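Local coordinates for AlgX/AlgJ SGNH hydrolase-like domain-containing protein (PDB 4NZK) that is of unknown function but belongs to the DHHW family of the SGNH hydrolase clan, and so may act on ester-bearing substrates such as acylated carbohydrates, at residues Y229-Y233 with F247-V252; V185-Y191 with P296-S301. All coordinates share one frame; numbering follows the deposited sequence. Where two conformers were deposited one is given.

The two contacts lie about 16 Å apart, centre to centre. Along the sequence 185-191 comes first, then both segments of interaction 1, and last 296-301, so interaction 2 spans a long excursion that contains interaction 1 whole. Interaction 1 adds a loop to strand 229-234, the outermost strand of the mixed central sheet; interaction 2 ties the loop after helix 167-180 to the one between strands 282-287 and 304-309. They touch directly: I250 CD1 meets I299 CD1 at 3.5 Å, and F251 packs on P296, so 247-252 lies directly against the loop that leads from strand 282-287 to strand 304-309 in this SGNH hydrolase-like fold.

Interaction 1: residues Y229-Y233 with F247-V252; sequences YTATY and FHSIFV
A231 and H248 lie closest in backbone and hold each other twice. A231 N gives its proton to H248 O at 2.9 Å, and H248 ND1 returns one to A231 O at 2.7 Å. The acceptor lies in the imidazole plane, so the ring meets the carbonyl by its edge; this bond also means that ND1 carries the proton. In the conformer given, T230 CG2 lies beside H248 CB, the two side chains pointing the same way.

Two tyrosines flank this centre and use their hydroxyls differently. Y229 OH accepts from I250 N at 3.0 Å, nearly straight at 168°, while S249 OG stands 3.2 Å from the same Y229 OH, its proton unsettled. S249 OG itself accepts from F251 N, an ST turn that bends the chain here. Chi1 of Y229, 74°, puts CG between the backbone N and the carbonyl carbon and swings the hydroxyl over to I250, whose CG1 it also touches. Y233 OH, by contrast, donates to S249 O at 2.7 Å, in the carbonyl plane and on a lone pair. Its ring crosses that of F247 obliquely, the planes 38° apart, and Y233 CE1 comes to 3.6 Å from F247 CD2. Water 1 accepts from Y233 N and lies within bonding distance of F247 O, to which it can donate, bridging the backbones where they part.

The loop 247-252 thus lies against the outermost strand of the mixed sheet, which on its other side pairs T230 and T232 with E274 and K272 of strand 270-275. Y229 and I250 both rest on I273 of that strand.

Interaction 2: residues V185-Y191 with P296-S301; sequences VKELSTY and PFFIDS
This is a buried contact between two loops, part apolar and part water-bridged: Y191 and F297 pack together, and the carboxylate of D300 is reached from 185-191 through ordered waters. One loop follows helix 167-180 and runs into strand 192-199; the other links strands 282-287 and 304-309. The tyrosine and phenylalanine side chains cross at about a right angle. Y191 CE2 comes within 3.6 Å of F297 CD1, the ring planes are 53° apart, neither stacked nor edge-to-face, and Y191 OH sits at the edge of the F297 ring. L188 CD1 lies over one face of the Y191 ring, offset toward the rim, and also touches F297 CE1 at 3.9 Å.

Strands 282-287 and 304-309 are parallel neighbours in the central sheet of this SGNH hydrolase-like fold, so 296-301 belongs to the crossover between them. Helix 167-180 packs on the same segment, with Y171 edge-to-face to F297.

D300 OD2 accepts from water 2 at 2.6 Å and from water 3 at 2.7 Å. Water 2 also accepts from K186 N and bonds Y191 OH; water 3 also donates to T190 OG1, which in turn donates to E187 O. Water 4 joins Y191 OH to P296 O and D300 N. D300 OD1 is taken by T227. Over the carboxylate the aliphatic chain of K186 crosses at about a right angle, with CD 3.7 Å from D300 OD2.

Interaction 1: residues Y229-Y233 with F247-V252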
ATOM      1  N   TYR A 229      13.890  16.104   0.258  1.00 16.17           N
ATOM      2  CA  TYR A 229      13.092  15.853   1.470  1.00 15.96           C
ATOM      3  C   TYR A 229      14.019  15.385   2.614  1.00 13.70           C
ATOM      4  O   TYR A 229      15.199  15.038   2.400  1.00 18.27           O
ATOM      5  CB  TYR A 229      12.011  14.755   1.202  1.00 15.13           C
ATOM      6  CG  TYR A 229      12.625  13.363   1.128  1.00 14.05           C
ATOM      7  CD1 TYR A 229      13.147  12.865  -0.051  1.00 16.76           C
ATOM      8  CD2 TYR A 229      12.770  12.598   2.268  1.00 16.16           C
ATOM      9  CE1 TYR A 229      13.748  11.615  -0.107  1.00 15.76           C
ATOM     10  CE2 TYR A 229      13.390  11.350   2.241  1.00 17.36           C
ATOM     11  CZ  TYR A 229      13.878  10.847   1.051  1.00 16.15           C
ATOM     12  OH  TYR A 229      14.528   9.627   1.037  1.00 18.44           O
ATOM     13  N   THR A 230      13.469  15.426   3.830  1.00 15.77           N
ATOM     14  CA  THR A 230      14.105  14.879   5.022  0.50 17.07           C
ATOM     15  C   THR A 230      13.066  14.059   5.783  1.00 16.94           C
ATOM     16  O   THR A 230      11.961  14.538   6.004  1.00 18.38           O
ATOM     17  CB  THR A 230      14.616  15.962   5.984  0.50 19.34           C
ATOM     18  OG1 THR A 230      15.248  17.025   5.255  0.50 24.90           O
ATOM     19  CG2 THR A 230      15.567  15.338   6.984  0.50 14.92           C
ATOM     20  N   ALA A 231      13.401  12.824   6.121  1.00 15.77           N
ATOM     21  CA  ALA A 231      12.519  11.974   6.914  1.00 16.38           C
ATOM     22  C   ALA A 231      13.027  11.908   8.340  1.00 17.53           C
ATOM     23  O   ALA A 231      14.249  11.860   8.561  1.00 19.50           O
ATOM     24  CB  ALA A 231      12.418  10.592   6.312  1.00 18.57           C
ATOM     25  N   THR A 232      12.094  11.872   9.291  1.00 15.87           N
ATOM     26  CA  THR A 232      12.393  11.693  10.719  1.00 15.63           C
ATOM     27  C   THR A 232      11.607  10.471  11.183  1.00 17.73           C
ATOM     28  O   THR A 232      10.386  10.355  10.933  1.00 17.47           O
ATOM     29  CB  THR A 232      12.042  12.948  11.522  1.00 22.63           C
ATOM     30  OG1 THR A 232      12.775  14.060  10.972  1.00 27.43           O
ATOM     31  CG2 THR A 232      12.403  12.775  13.002  1.00 25.42           C
ATOM     32  N   TYR A 233      12.310   9.563  11.855  1.00 17.09           N
ATOM     33  CA  TYR A 233      11.738   8.324  12.342  1.00 16.62           C
ATOM     34  C   TYR A 233      11.302   8.434  13.812  1.00 17.14           C
ATOM     35  O   TYR A 233      12.041   8.938  14.662  1.00 19.02           O
ATOM     36  CB  TYR A 233      12.723   7.181  12.134  1.00 16.07           C
ATOM     37  CG  TYR A 233      12.846   6.778  10.689  1.00 15.56           C
ATOM     38  CD1 TYR A 233      13.699   7.447   9.827  1.00 16.20           C
ATOM     39  CD2 TYR A 233      12.138   5.692  10.180  1.00 17.91           C
ATOM     40  CE1 TYR A 233      13.782   7.096   8.488  1.00 16.74           C
ATOM     41  CE2 TYR A 233      12.233   5.321   8.869  1.00 20.92           C
ATOM     42  CZ  TYR A 233      13.057   6.021   8.015  1.00 17.20           C
ATOM     43  OH  TYR A 233      13.138   5.656   6.696  1.00 18.55           O
ATOM     44  N   PHE A 247      19.487   9.403  10.637  1.00 25.91           N
ATOM     45  CA  PHE A 247      19.046   8.750   9.441  1.00 26.50           C
ATOM     46  C   PHE A 247      17.794   9.432   8.888  1.00 22.42           C
ATOM     47  O   PHE A 247      16.781   9.519   9.573  1.00 23.15           O
ATOM     48  CB  PHE A 247      18.785   7.274   9.698  1.00 26.08           C
ATOM     49  CG  PHE A 247      18.470   6.530   8.448  1.00 25.36           C
ATOM     50  CD1 PHE A 247      19.464   6.300   7.512  1.00 30.01           C
ATOM     51  CD2 PHE A 247      17.189   6.106   8.175  1.00 23.52           C
ATOM     52  CE1 PHE A 247      19.188   5.644   6.332  1.00 28.90           C
ATOM     53  CE2 PHE A 247      16.907   5.445   6.994  1.00 24.06           C
ATOM     54  CZ  PHE A 247      17.906   5.207   6.072  1.00 25.12           C
ATOM     55  N   HIS A 248      17.875   9.915   7.650  1.00 19.55           N
ATOM     56  CA  HIS A 248      16.816  10.779   7.124  1.00 18.00           C
ATOM     57  C   HIS A 248      16.312  10.435   5.729  1.00 17.91           C
ATOM     58  O   HIS A 248      15.602  11.232   5.132  1.00 19.74           O
ATOM     59  CB  HIS A 248      17.277  12.248   7.187  1.00 22.29           C
ATOM     60  CG  HIS A 248      17.577  12.712   8.574  1.00 24.27           C
ATOM     61  ND1 HIS A 248      16.610  12.814   9.550  1.00 28.14           N
ATOM     62  CD2 HIS A 248      18.744  13.064   9.159  1.00 30.85           C
ATOM     63  CE1 HIS A 248      17.167  13.211  10.680  1.00 33.01           C
ATOM     64  NE2 HIS A 248      18.462  13.374  10.468  1.00 35.68           N
ATOM     65  N   SER A 249      16.609   9.241   5.255  1.00 16.93           N
ATOM     66  CA  SER A 249      16.096   8.749   3.980  1.00 17.83           C
ATOM     67  C   SER A 249      14.917   7.826   4.232  1.00 16.42           C
ATOM     68  O   SER A 249      14.801   7.228   5.297  1.00 17.74           O
ATOM     69  CB  SER A 249      17.170   7.948   3.236  1.00 17.84           C
ATOM     70  OG  SER A 249      16.677   7.459   1.999  1.00 19.98           O
ATOM     71  N   ILE A 250      14.012   7.746   3.256  1.00 15.93           N
ATOM     72  CA  ILE A 250      12.965   6.717   3.303  1.00 15.14           C
ATOM     73  C   ILE A 250      13.413   5.425   2.648  1.00 13.91           C
ATOM     74  O   ILE A 250      12.653   4.473   2.632  1.00 17.29           O
ATOM     75  CB  ILE A 250      11.612   7.159   2.698  1.00 17.05           C
ATOM     76  CG1 ILE A 250      11.774   7.443   1.214  1.00 17.16           C
ATOM     77  CG2 ILE A 250      11.033   8.306   3.502  1.00 19.19           C
ATOM     78  CD1 ILE A 250      10.433   7.684   0.561  1.00 22.41           C
ATOM     79  N   PHE A 251      14.598   5.396   2.041  1.00 14.20           N
ATOM     80  CA  PHE A 251      15.114   4.194   1.380  1.00 15.92           C
ATOM     81  C   PHE A 251      16.173   3.581   2.248  1.00 18.62           C
ATOM     82  O   PHE A 251      17.191   4.223   2.528  1.00 21.92           O
ATOM     83  CB  PHE A 251      15.657   4.514  -0.033  1.00 15.49           C
ATOM     84  CG  PHE A 251      14.635   5.181  -0.907  1.00 16.25           C
ATOM     85  CD1 PHE A 251      13.698   4.434  -1.597  1.00 18.43           C
ATOM     86  CD2 PHE A 251      14.583   6.555  -1.005  1.00 15.73           C
ATOM     87  CE1 PHE A 251      12.713   5.056  -2.379  1.00 16.82           C
ATOM     88  CE2 PHE A 251      13.602   7.185  -1.752  1.00 17.75           C
ATOM     89  CZ  PHE A 251      12.667   6.424  -2.467  1.00 17.49           C
ATOM     90  N   VAL A 252      15.933   2.327   2.644  1.00 16.67           N
ATOM     91  CA  VAL A 252      16.779   1.618   3.563  1.00 18.85           C
ATOM     92  C   VAL A 252      17.432   0.456   2.837  1.00 19.25           C
ATOM     93  O   VAL A 252      16.754  -0.352   2.211  1.00 21.19           O
ATOM     94  CB  VAL A 252      15.932   1.118   4.749  1.00 18.68           C
ATOM     95  CG1 VAL A 252      16.782   0.382   5.783  1.00 24.60           C
ATOM     96  CG2 VAL A 252      15.287   2.303   5.448  1.00 23.90           C
TER
HETATM   97  O   HOH W   1      15.214  10.006  11.898  1.00 20.58           O

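Interaction 2: residues V185-Y191 with P296-S301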
ATOM      1  N   VAL A 185       1.145  13.743  -9.714  1.00 13.96           N
ATOM      2  CA  VAL A 185       2.501  13.237  -9.728  1.00 15.48           C
ATOM      3  C   VAL A 185       3.254  13.708 -10.978  1.00 14.35           C
ATOM      4  O   VAL A 185       2.663  14.122 -11.998  1.00 18.29           O
ATOM      5  CB  VAL A 185       2.555  11.693  -9.665  1.00 16.64           C
ATOM      6  CG1 VAL A 185       1.846  11.184  -8.408  1.00 17.35           C
ATOM      7  CG2 VAL A 185       1.950  11.061 -10.911  1.00 16.12           C
ATOM      8  N   LYS A 186       4.571  13.694 -10.840  1.00 14.77           N
ATOM      9  CA  LYS A 186       5.441  13.862 -11.983  1.00 14.01           C
ATOM     10  C   LYS A 186       5.576  12.547 -12.729  1.00 14.83           C
ATOM     11  O   LYS A 186       5.230  11.471 -12.224  1.00 16.39           O
ATOM     12  CB  LYS A 186       6.811  14.341 -11.530  1.00 15.76           C
ATOM     13  CG  LYS A 186       6.813  15.694 -10.844  1.00 18.32           C
ATOM     14  CD  LYS A 186       8.241  16.159 -10.575  1.00 22.04           C
ATOM     15  CE  LYS A 186       8.336  17.463  -9.827  1.00 25.97           C
ATOM     16  NZ  LYS A 186       7.702  18.570 -10.585  1.00 28.40           N
ATOM     17  N   GLU A 187       6.107  12.663 -13.938  1.00 16.07           N
ATOM     18  CA  GLU A 187       6.432  11.531 -14.762  1.00 16.03           C
ATOM     19  C   GLU A 187       7.459  10.631 -14.070  1.00 14.70           C
ATOM     20  O   GLU A 187       8.347  11.114 -13.381  1.00 14.36           O
ATOM     21  CB  GLU A 187       6.976  12.109 -16.096  1.00 19.27           C
ATOM     22  CG  GLU A 187       6.039  13.234 -16.630  1.00 28.33           C
ATOM     23  CD  GLU A 187       6.239  14.842 -16.402  1.00 27.95           C
ATOM     24  OE1 GLU A 187       6.341  15.713 -15.403  1.00 11.88           O
ATOM     25  OE2 GLU A 187       5.993  15.310 -17.522  1.00 38.21           O
ATOM     26  N   LEU A 188       7.346   9.315 -14.274  1.00 15.14           N
ATOM     27  CA  LEU A 188       8.310   8.398 -13.678  1.00 13.13           C
ATOM     28  C   LEU A 188       9.746   8.643 -14.179  1.00 15.49           C
ATOM     29  O   LEU A 188      10.736   8.372 -13.478  1.00 15.66           O
ATOM     30  CB  LEU A 188       7.838   6.966 -13.918  1.00 20.36           C
ATOM     31  CG  LEU A 188       8.134   5.918 -12.914  1.00 26.98           C
ATOM     32  CD1 LEU A 188       7.926   6.322 -11.459  1.00 15.31           C
ATOM     33  CD2 LEU A 188       7.326   4.668 -13.237  1.00 22.46           C
ATOM     34  N   SER A 189       9.872   9.215 -15.368  1.00 15.01           N
ATOM     35  CA  SER A 189      11.202   9.532 -15.908  0.50 14.74           C
ATOM     36  C   SER A 189      11.953  10.580 -15.103  1.00 14.70           C
ATOM     37  O   SER A 189      13.164  10.707 -15.233  1.00 16.46           O
ATOM     38  CB  SER A 189      11.115   9.992 -17.363  0.50 17.98           C
ATOM     39  OG  SER A 189      10.630   8.974 -18.203  0.50 18.21           O
ATOM     40  N   THR A 190      11.256  11.322 -14.255  1.00 12.83           N
ATOM     41  CA  THR A 190      11.896  12.326 -13.405  1.00 12.14           C
ATOM     42  C   THR A 190      12.552  11.696 -12.178  1.00 12.64           C
ATOM     43  O   THR A 190      13.308  12.354 -11.434  1.00 15.59           O
ATOM     44  CB  THR A 190      10.892  13.417 -12.918  1.00 12.27           C
ATOM     45  OG1 THR A 190       9.922  12.865 -12.011  1.00 12.78           O
ATOM     46  CG2 THR A 190      10.196  14.055 -14.089  1.00 13.68           C
ATOM     47  N   TYR A 191      12.232  10.431 -11.918  1.00 14.11           N
ATOM     48  CA  TYR A 191      12.769   9.722 -10.758  1.00 13.20           C
ATOM     49  C   TYR A 191      14.059   8.983 -11.178  1.00 12.88           C
ATOM     50  O   TYR A 191      14.253   8.694 -12.365  1.00 16.73           O
ATOM     51  CB  TYR A 191      11.752   8.674 -10.303  1.00 10.83           C
ATOM     52  CG  TYR A 191      10.455   9.159  -9.663  1.00 12.11           C
ATOM     53  CD1 TYR A 191       9.510   9.889 -10.370  1.00 13.51           C
ATOM     54  CD2 TYR A 191      10.152   8.817  -8.362  1.00 12.44           C
ATOM     55  CE1 TYR A 191       8.343  10.294  -9.759  1.00 11.29           C
ATOM     56  CE2 TYR A 191       8.978   9.239  -7.763  1.00 12.34           C
ATOM     57  CZ  TYR A 191       8.081   9.957  -8.463  1.00 13.34           C
ATOM     58  OH  TYR A 191       6.914  10.350  -7.828  1.00 13.29           O
ATOM     59  N   PRO A 296       7.014   6.934  -1.760  1.00 12.68           N
ATOM     60  CA  PRO A 296       7.958   7.677  -2.600  1.00 13.13           C
ATOM     61  C   PRO A 296       7.282   8.589  -3.638  1.00 13.05           C
ATOM     62  O   PRO A 296       7.849   9.600  -4.050  1.00 14.64           O
ATOM     63  CB  PRO A 296       8.750   6.550  -3.293  1.00 15.60           C
ATOM     64  CG  PRO A 296       8.765   5.451  -2.256  1.00 13.48           C
ATOM     65  CD  PRO A 296       7.347   5.497  -1.722  1.00 13.15           C
ATOM     66  N   PHE A 297       6.082   8.216  -4.057  1.00 10.94           N
ATOM     67  CA  PHE A 297       5.348   8.942  -5.114  1.00 10.80           C
ATOM     68  C   PHE A 297       4.540  10.100  -4.596  1.00 13.36           C
ATOM     69  O   PHE A 297       3.869  10.754  -5.382  1.00 13.93           O
ATOM     70  CB  PHE A 297       4.463   7.959  -5.881  1.00 11.64           C
ATOM     71  CG  PHE A 297       5.221   6.761  -6.376  1.00 12.07           C
ATOM     72  CD1 PHE A 297       6.298   6.925  -7.245  1.00 13.76           C
ATOM     73  CD2 PHE A 297       4.898   5.482  -5.959  1.00 14.24           C
ATOM     74  CE1 PHE A 297       7.035   5.838  -7.704  1.00 13.64           C
ATOM     75  CE2 PHE A 297       5.631   4.403  -6.398  1.00 12.82           C
ATOM     76  CZ  PHE A 297       6.695   4.569  -7.271  1.00 15.50           C
ATOM     77  N   PHE A 298       4.598  10.363  -3.287  1.00 12.05           N
ATOM     78  CA  PHE A 298       3.921  11.529  -2.716  1.00 11.49           C
ATOM     79  C   PHE A 298       4.851  12.694  -2.400  1.00 12.39           C
ATOM     80  O   PHE A 298       4.391  13.824  -2.191  1.00 13.40           O
ATOM     81  CB  PHE A 298       3.174  11.160  -1.433  1.00 11.87           C
ATOM     82  CG  PHE A 298       2.115  10.117  -1.617  1.00 14.18           C
ATOM     83  CD1 PHE A 298       1.352  10.065  -2.754  1.00 14.97           C
ATOM     84  CD2 PHE A 298       1.874   9.190  -0.618  1.00 15.03           C
ATOM     85  CE1 PHE A 298       0.340   9.123  -2.884  1.00 17.72           C
ATOM     86  CE2 PHE A 298       0.885   8.241  -0.753  1.00 16.05           C
ATOM     87  CZ  PHE A 298       0.128   8.208  -1.877  1.00 16.13           C
ATOM     88  N   ILE A 299       6.150  12.424  -2.409  1.00 13.09           N
ATOM     89  CA  ILE A 299       7.157  13.406  -1.991  1.00 14.51           C
ATOM     90  C   ILE A 299       7.135  14.670  -2.848  1.00 15.02           C
ATOM     91  O   ILE A 299       7.274  15.775  -2.334  1.00 15.92           O
ATOM     92  CB  ILE A 299       8.550  12.744  -1.942  1.00 15.71           C
ATOM     93  CG1 ILE A 299       8.594  11.848  -0.671  1.00 18.60           C
ATOM     94  CG2 ILE A 299       9.653  13.793  -1.920  1.00 16.45           C
ATOM     95  CD1 ILE A 299       9.780  10.941  -0.537  1.00 20.59           C
ATOM     96  N   ASP A 300       6.907  14.503  -4.144  1.00 14.09           N
ATOM     97  CA  ASP A 300       6.887  15.635  -5.043  1.00 13.76           C
ATOM     98  C   ASP A 300       5.624  16.500  -4.828  1.00 13.75           C
ATOM     99  O   ASP A 300       5.583  17.629  -5.298  1.00 17.78           O
ATOM    100  CB  ASP A 300       6.905  15.207  -6.526  1.00 14.18           C
ATOM    101  CG  ASP A 300       8.212  14.478  -6.983  1.00 15.59           C
ATOM    102  OD1 ASP A 300       9.332  14.764  -6.485  1.00 18.20           O
ATOM    103  OD2 ASP A 300       8.082  13.602  -7.885  1.00 16.75           O
ATOM    104  N   SER A 301       4.570  15.947  -4.215  1.00 13.66           N
ATOM    105  CA  SER A 301       3.229  16.561  -4.221  1.00 11.82           C
ATOM    106  C   SER A 301       2.749  17.199  -2.915  1.00 13.17           C
ATOM    107  O   SER A 301       1.752  17.922  -2.940  1.00 15.80           O
ATOM    108  CB  SER A 301       2.195  15.523  -4.655  1.00 13.50           C
ATOM    109  OG  SER A 301       2.332  15.169  -6.029  1.00 14.92           O
TER
HETATM  110  O   HOH W   2       5.714  12.653  -8.485  1.00 15.50           O
HETATM  111  O   HOH W   3      10.369  13.278  -9.261  1.00 15.59           O
HETATM  112  O   HOH W   4       7.253  11.864  -5.348  1.00 15.22           O